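Local structure of malate synthase (3OYZ) at residues N65-I70 against L103-P108. The protein catalyses the magnesium-dependent Claisen condensation of acetyl-CoA with glyoxylate and the hydrolysis of the resulting malyl-CoA to malate and CoA in the glyoxylate cycle. Numbering follows the deposited sequence.
Sequences NIVEVI and LDITDP
Ile105 of helix 92-105 packs against Ile66 and Val67 of helix 59-73, joining two neighbouring outer helices of the TIM barrel by apolar contacts. The backbones come nearest at Val67 and Ile105, whose CA atoms are 5.6 Å apart. CB of Ile105 sits 4.2 Å from Val67 CG2, and beyond it the side chain forks. Ile105 CG2 meets the CG2 methyl of Ile66 at 4.0 Å, while CG1, turned anti to the carbonyl carbon (chi1 -64°), runs alongside Val67 and lies 3.9 Å from its CG2. Beyond CG1 the chain is extended, and the terminal CD1 of Ile105 lies 4.0 Å from Ile66 CG2 and 4.1 Å from Ile66 CD1. The two isoleucines cross at a slant, whereas Val67 and Ile105 pass in opposite directions. Ile105 also touches Phe119 of strand 118-121, so the same side chain meets both the barrel strand and helix 59-73. Without the branches beyond CB, as with an alanine in place of Ile105, a gap would probably open beside Ile66 and Val67. A chi1 of 172° sets the CG2 branch of Val67 beside its backbone N, anti to its carbonyl carbon; this branch bears on the Ile105 backbone, 3.7 Å from CA.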
loop_
_atom_site.group_PDB
_atom_site.type_symbol
_atom_site.label_atom_id
_atom_site.label_comp_id
_atom_site.label_asym_id
_atom_site.label_seq_id
_atom_site.Cartn_x
_atom_site.Cartn_y
_atom_site.Cartn_z
ATOM N N ASN A 65 -40.013 1.773 9.562
ATOM C CA ASN A 65 -40.174 0.941 8.366
ATOM C C ASN A 65 -39.350 -0.303 8.476
ATOM O O ASN A 65 -39.816 -1.398 8.116
ATOM C CB ASN A 65 -39.820 1.702 7.081
ATOM C CG ASN A 65 -40.882 2.692 6.728
ATOM O OD1 ASN A 65 -41.893 2.672 7.406
ATOM N ND2 ASN A 65 -40.636 3.637 5.829
ATOM N N ILE A 66 -38.113 -0.139 8.981
ATOM C CA ILE A 66 -37.288 -1.311 9.223
ATOM C C ILE A 66 -37.944 -2.316 10.130
ATOM O O ILE A 66 -37.928 -3.525 9.890
ATOM C CB ILE A 66 -35.863 -0.906 9.880
ATOM C CG1 ILE A 66 -34.992 -0.270 8.811
ATOM C CG2 ILE A 66 -35.204 -2.162 10.421
ATOM C CD1 ILE A 66 -33.711 0.571 9.369
ATOM N N VAL A 67 -38.461 -1.865 11.257
ATOM C CA VAL A 67 -39.137 -2.824 12.145
ATOM C C VAL A 67 -40.342 -3.517 11.456
ATOM O O VAL A 67 -40.505 -4.742 11.504
ATOM C CB VAL A 67 -39.657 -2.197 13.454
ATOM C CG1 VAL A 67 -40.534 -3.220 14.239
ATOM C CG2 VAL A 67 -38.539 -1.738 14.339
ATOM N N GLU A 68 -41.142 -2.716 10.775
ATOM C CA GLU A 68 -42.369 -3.218 10.091
ATOM C C GLU A 68 -42.083 -4.234 8.986
ATOM O O GLU A 68 -42.626 -5.356 9.032
ATOM C CB GLU A 68 -43.099 -1.994 9.536
ATOM C CG GLU A 68 -44.583 -2.160 9.171
ATOM C CD GLU A 68 -45.053 -1.097 8.187
ATOM O OE1 GLU A 68 -44.771 0.116 8.304
ATOM O OE2 GLU A 68 -45.742 -1.490 7.228
ATOM N N VAL A 69 -41.210 -3.885 8.029
ATOM C CA VAL A 69 -40.864 -4.839 6.978
ATOM C C VAL A 69 -40.188 -6.111 7.439
ATOM O O VAL A 69 -40.541 -7.221 6.992
ATOM C CB VAL A 69 -40.039 -4.224 5.855
ATOM C CG1 VAL A 69 -39.624 -5.323 4.875
ATOM C CG2 VAL A 69 -40.791 -3.026 5.237
ATOM N N ILE A 70 -39.209 -6.006 8.346
ATOM C CA ILE A 70 -38.504 -7.225 8.729
ATOM C C ILE A 70 -39.410 -8.114 9.592
ATOM O O ILE A 70 -39.302 -9.356 9.611
ATOM C CB ILE A 70 -37.171 -6.872 9.564
ATOM C CG1 ILE A 70 -36.199 -6.132 8.650
ATOM C CG2 ILE A 70 -36.558 -8.141 10.090
ATOM C CD1 ILE A 70 -34.800 -5.886 9.258
ATOM N N LEU A 103 -31.810 0.267 19.557
ATOM C CA LEU A 103 -32.541 -0.196 20.719
ATOM C C LEU A 103 -34.055 -0.438 20.324
ATOM O O LEU A 103 -34.631 -1.468 20.689
ATOM C CB LEU A 103 -32.398 0.879 21.789
ATOM C CG LEU A 103 -32.905 0.597 23.210
ATOM C CD1 LEU A 103 -32.220 -0.586 23.915
ATOM C CD2 LEU A 103 -32.835 1.885 24.043
ATOM N N ASP A 104 -34.681 0.495 19.616
ATOM C CA ASP A 104 -36.078 0.361 19.099
ATOM C C ASP A 104 -36.239 -0.853 18.198
ATOM O O ASP A 104 -37.108 -1.720 18.429
ATOM C CB ASP A 104 -36.479 1.587 18.253
ATOM C CG ASP A 104 -36.545 2.860 19.049
ATOM O OD1 ASP A 104 -36.642 2.753 20.294
ATOM O OD2 ASP A 104 -36.505 3.963 18.439
ATOM N N ILE A 105 -35.355 -0.958 17.201
ATOM C CA ILE A 105 -35.404 -2.052 16.241
ATOM C C ILE A 105 -35.326 -3.416 16.905
ATOM O O ILE A 105 -36.001 -4.342 16.422
ATOM C CB ILE A 105 -34.406 -1.858 15.096
ATOM C CG1 ILE A 105 -34.821 -0.600 14.334
ATOM C CG2 ILE A 105 -34.304 -3.075 14.224
ATOM C CD1 ILE A 105 -33.715 -0.002 13.433
ATOM N N THR A 106 -34.580 -3.583 18.005
ATOM C CA THR A 106 -34.429 -4.949 18.525
ATOM C C THR A 106 -35.416 -5.275 19.640
ATOM O O THR A 106 -35.319 -6.313 20.285
ATOM C CB THR A 106 -32.997 -5.156 19.142
ATOM O OG1 THR A 106 -32.757 -4.004 19.957
ATOM C CG2 THR A 106 -31.936 -5.107 18.029
ATOM N N ASP A 107 -36.331 -4.378 19.951
ATOM C CA ASP A 107 -37.353 -4.717 20.966
ATOM C C ASP A 107 -38.019 -6.027 20.516
ATOM O O ASP A 107 -38.588 -6.038 19.441
ATOM C CB ASP A 107 -38.378 -3.581 20.985
ATOM C CG ASP A 107 -39.502 -3.781 22.002
ATOM O OD1 ASP A 107 -39.661 -4.879 22.595
ATOM O OD2 ASP A 107 -40.206 -2.766 22.188
ATOM N N PRO A 108 -37.923 -7.128 21.274
ATOM C CA PRO A 108 -38.345 -8.464 20.866
ATOM C C PRO A 108 -39.897 -8.581 20.743
ATOM O O PRO A 108 -40.400 -9.398 19.974
ATOM C CB PRO A 108 -37.889 -9.342 22.042
ATOM C CG PRO A 108 -36.826 -8.547 22.701
ATOM C CD PRO A 108 -37.415 -7.155 22.656
#